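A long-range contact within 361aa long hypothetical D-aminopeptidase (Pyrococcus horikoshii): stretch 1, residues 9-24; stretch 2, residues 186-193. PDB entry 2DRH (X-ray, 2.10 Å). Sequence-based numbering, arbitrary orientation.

Stretch 1 (9-24) KIGVFKPGKRNKITDV
Stretch 2, residues 186-193: GSASRIVE

Stretch 2 is β-strand throughout, from Gly186 to Glu193, in a strand that begins earlier in the chain; its phi runs from -107° to -172° and its psi from 123° to 163°. Stretch 1 lies along it as an irregular loop with a short 3-10 segment at residues 21-23. The two run in opposite directions: Pro15 lies over Arg190 (CA to CA 4.0 Å) and Lys20 over Ala188 (4.2 Å). Together they bury 709 Å².

At Ile10 (phi/psi -128/122) the backbone carbonyl is the anchor: Arg190 NH2 donates to Ile10 O at 2.8 Å, nearly straight and at the edge of the guanidinium. The long arginine, with chi1 to chi3 m, m, t, carries its guanidinium to the Ile10 carbonyl while its NH1 also donates to Ser189 O at 2.9 Å. Gly11, at 83/-173, adopts angles where a CB would jam against the preceding carbonyl.

Phe13 (-89/151, chi1 m, chi2 -62°) points toward the strand. Val192 CG1 sits 3.8 Å from the Phe13 ring centroid, almost on the ring normal, so a methyl group packs on the aromatic face. Lys14 (-83/145, chi1 p) supplies the backbone bond between the stretches, Ile191 N to Lys14 O at 2.7 Å, while a water accepts from Lys14 N (3.2 Å) and donates to Ile191 O (2.9 Å). Thus a direct bond and a water bridge join the same two residues. The lysine's end approaches Ile191, NZ to CG2 3.7 Å.

Pro15 (-77/170) has no amide hydrogen to satisfy; its CA makes a CA-H...O contact with Ser189 O at 3.0 Å. Gly16 (-80/176) donates from N to Ser189 OG at 2.9 Å, and a CB here would clash with that hydroxyl. Ser189 OG, on a chi1 p side chain, donates a hydrogen bond to Asp23 OD2 at 2.6 Å, so one small hydroxyl links two parts of the loop.

Asn19 has left-handed backbone angles (57/49) and chi1 t, which bring its amide oxygen to the strand: Ser189 N donates to Asn19 OD1 at 3.1 Å. Its carbonyl receives a CA-H...O contact, Ala188 CA to Asn19 O at 3.2 Å. Lys20 (-145/160, chi1 m) directs its CB away overall. Ser187 OG, on a chi1 t serine pointing toward the loop, accepts from Ile21 N (Ile21 at -56/-27) at 3.0 Å.

Asp23 (-72/-14, chi1 m) closes the loop. Its OD1 accepts from Arg18 N at 2.8 Å and its OD2 from Lys20 N at 3.0 Å, so a single carboxylate holds the loop backbone as well as Ser189.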

# COMPACT_ATOMS: atom_id res chain seq x y z
N LYS A 9 -0.45 9.14 35.32
CA LYS A 9 -0.78 7.79 34.89
C LYS A 9 -1.27 7.79 33.44
O LYS A 9 -2.19 8.53 33.09
CB LYS A 9 -1.89 7.22 35.77
CG LYS A 9 -1.60 7.23 37.27
CD LYS A 9 -2.90 7.06 38.06
CE LYS A 9 -2.65 6.95 39.56
NZ LYS A 9 -2.00 5.66 39.91
N ILE A 10 -0.65 6.96 32.61
CA ILE A 10 -1.03 6.84 31.22
C ILE A 10 -1.25 5.36 30.92
O ILE A 10 -0.35 4.55 31.10
CB ILE A 10 0.05 7.40 30.27
CG1 ILE A 10 0.09 8.93 30.39
CG2 ILE A 10 -0.23 7.00 28.83
CD1 ILE A 10 1.17 9.58 29.58
N GLY A 11 -2.46 5.03 30.47
CA GLY A 11 -2.77 3.65 30.16
C GLY A 11 -3.16 2.85 31.39
O GLY A 11 -3.30 3.41 32.48
N VAL A 12 -3.32 1.54 31.22
CA VAL A 12 -3.71 0.66 32.31
C VAL A 12 -2.71 -0.48 32.52
O VAL A 12 -2.82 -1.24 33.48
CB VAL A 12 -5.09 0.04 32.05
CG1 VAL A 12 -6.13 1.14 31.86
CG2 VAL A 12 -5.04 -0.84 30.82
N PHE A 13 -1.75 -0.61 31.62
CA PHE A 13 -0.76 -1.66 31.75
C PHE A 13 0.41 -1.15 32.57
O PHE A 13 0.70 0.04 32.58
CB PHE A 13 -0.26 -2.12 30.37
CG PHE A 13 -1.28 -2.89 29.59
CD1 PHE A 13 -1.77 -4.10 30.06
CD2 PHE A 13 -1.75 -2.41 28.37
CE1 PHE A 13 -2.72 -4.82 29.33
CE2 PHE A 13 -2.69 -3.13 27.64
CZ PHE A 13 -3.18 -4.33 28.12
N LYS A 14 1.07 -2.06 33.28
CA LYS A 14 2.20 -1.67 34.10
C LYS A 14 3.45 -1.59 33.24
O LYS A 14 3.62 -2.36 32.29
CB LYS A 14 2.42 -2.67 35.24
CG LYS A 14 2.69 -4.09 34.79
CD LYS A 14 2.97 -5.00 35.99
CE LYS A 14 3.35 -6.42 35.55
NZ LYS A 14 2.23 -7.12 34.84
N PRO A 15 4.34 -0.64 33.54
CA PRO A 15 5.57 -0.49 32.77
C PRO A 15 6.60 -1.57 33.14
O PRO A 15 6.41 -2.32 34.11
CB PRO A 15 6.04 0.90 33.15
CG PRO A 15 5.60 1.01 34.58
CD PRO A 15 4.20 0.44 34.53
N GLY A 16 7.67 -1.64 32.36
CA GLY A 16 8.72 -2.61 32.63
C GLY A 16 9.61 -2.07 33.74
O GLY A 16 9.42 -0.95 34.19
N LYS A 17 10.58 -2.87 34.17
CA LYS A 17 11.49 -2.48 35.25
C LYS A 17 12.15 -1.11 35.05
O LYS A 17 12.15 -0.28 35.95
CB LYS A 17 12.58 -3.54 35.42
CG LYS A 17 12.05 -4.91 35.82
CD LYS A 17 13.16 -5.95 35.93
CE LYS A 17 14.19 -5.57 37.00
NZ LYS A 17 15.25 -6.62 37.13
N ARG A 18 12.71 -0.88 33.86
CA ARG A 18 13.37 0.38 33.57
C ARG A 18 12.41 1.38 32.91
O ARG A 18 12.69 2.58 32.86
CB ARG A 18 14.56 0.13 32.64
CG ARG A 18 15.37 -1.12 32.99
CD ARG A 18 16.45 -1.42 31.95
NE ARG A 18 17.64 -0.59 32.11
CZ ARG A 18 18.76 -1.00 32.69
NH1 ARG A 18 18.87 -2.24 33.15
NH2 ARG A 18 19.79 -0.17 32.80
N ASN A 19 11.28 0.89 32.43
CA ASN A 19 10.30 1.71 31.73
C ASN A 19 11.00 2.37 30.54
O ASN A 19 10.92 3.59 30.34
CB ASN A 19 9.69 2.77 32.66
CG ASN A 19 8.49 3.47 32.03
OD1 ASN A 19 7.75 2.86 31.24
ND2 ASN A 19 8.28 4.74 32.37
N LYS A 20 11.70 1.54 29.78
CA LYS A 20 12.44 1.97 28.59
C LYS A 20 12.35 0.83 27.58
O LYS A 20 12.10 -0.32 27.95
CB LYS A 20 13.90 2.24 28.92
CG LYS A 20 14.17 3.48 29.76
CD LYS A 20 15.65 3.54 30.13
CE LYS A 20 16.00 4.78 30.94
NZ LYS A 20 16.12 6.01 30.08
N ILE A 21 12.58 1.15 26.31
CA ILE A 21 12.53 0.15 25.26
C ILE A 21 13.47 -1.04 25.53
O ILE A 21 13.21 -2.15 25.07
CB ILE A 21 12.87 0.77 23.89
CG1 ILE A 21 12.57 -0.23 22.78
CG2 ILE A 21 14.33 1.21 23.86
CD1 ILE A 21 12.73 0.34 21.37
N THR A 22 14.54 -0.79 26.27
CA THR A 22 15.51 -1.84 26.60
C THR A 22 14.99 -2.86 27.61
O THR A 22 15.72 -3.76 28.02
CB THR A 22 16.82 -1.24 27.13
OG1 THR A 22 16.53 -0.30 28.17
CG2 THR A 22 17.58 -0.55 26.02
N ASP A 23 13.74 -2.70 28.04
CA ASP A 23 13.15 -3.66 28.96
C ASP A 23 12.92 -4.90 28.11
O ASP A 23 12.65 -5.99 28.63
CB ASP A 23 11.84 -3.15 29.55
CG ASP A 23 12.06 -2.23 30.74
OD1 ASP A 23 12.92 -2.56 31.58
OD2 ASP A 23 11.37 -1.20 30.85
N VAL A 24 13.01 -4.72 26.80
CA VAL A 24 12.88 -5.84 25.87
C VAL A 24 14.31 -6.37 25.87
O VAL A 24 15.20 -5.78 25.27
CB VAL A 24 12.48 -5.36 24.45
CG1 VAL A 24 12.40 -6.55 23.50
CG2 VAL A 24 11.13 -4.65 24.51
N GLY A 186 12.55 10.09 23.99
CA GLY A 186 11.66 9.70 25.08
C GLY A 186 11.48 8.19 25.00
O GLY A 186 11.59 7.62 23.93
N SER A 187 11.20 7.54 26.12
CA SER A 187 11.01 6.09 26.08
C SER A 187 10.13 5.57 27.21
O SER A 187 9.95 6.24 28.23
CB SER A 187 12.37 5.38 26.11
OG SER A 187 12.25 4.05 25.62
N ALA A 188 9.58 4.39 27.01
CA ALA A 188 8.71 3.77 28.00
C ALA A 188 8.40 2.36 27.55
O ALA A 188 8.59 2.02 26.39
CB ALA A 188 7.42 4.58 28.15
N SER A 189 7.92 1.53 28.48
CA SER A 189 7.58 0.16 28.16
C SER A 189 6.35 -0.26 28.93
O SER A 189 5.97 0.38 29.91
CB SER A 189 8.74 -0.78 28.51
OG SER A 189 8.92 -0.85 29.91
N ARG A 190 5.72 -1.34 28.48
CA ARG A 190 4.53 -1.87 29.13
C ARG A 190 4.59 -3.39 29.12
O ARG A 190 5.14 -3.98 28.18
CB ARG A 190 3.27 -1.41 28.39
CG ARG A 190 2.92 0.05 28.60
CD ARG A 190 2.63 0.35 30.07
NE ARG A 190 2.14 1.71 30.27
CZ ARG A 190 2.91 2.80 30.29
NH1 ARG A 190 4.22 2.70 30.12
NH2 ARG A 190 2.35 3.99 30.48
N ILE A 191 4.04 -4.00 30.15
CA ILE A 191 4.01 -5.45 30.28
C ILE A 191 2.57 -5.90 30.07
O ILE A 191 1.65 -5.25 30.55
CB ILE A 191 4.46 -5.90 31.68
CG1 ILE A 191 5.90 -5.46 31.93
CG2 ILE A 191 4.32 -7.41 31.82
CD1 ILE A 191 6.90 -6.05 30.97
N VAL A 192 2.37 -7.00 29.34
CA VAL A 192 1.03 -7.51 29.10
C VAL A 192 1.02 -9.03 29.18
O VAL A 192 1.97 -9.70 28.75
CB VAL A 192 0.49 -7.08 27.70
CG1 VAL A 192 0.73 -5.59 27.47
CG2 VAL A 192 1.14 -7.90 26.59
N GLU A 193 -0.05 -9.59 29.73
CA GLU A 193 -0.14 -11.04 29.82
C GLU A 193 -1.17 -11.57 28.83
O GLU A 193 -2.32 -11.15 28.84
CB GLU A 193 -0.52 -11.49 31.25
CG GLU A 193 -0.53 -13.01 31.39
CD GLU A 193 -0.65 -13.47 32.83
OE1 GLU A 193 0.32 -13.29 33.61
OE2 GLU A 193 -1.71 -14.03 33.19
O HOH W 1 -0.02 -5.05 32.94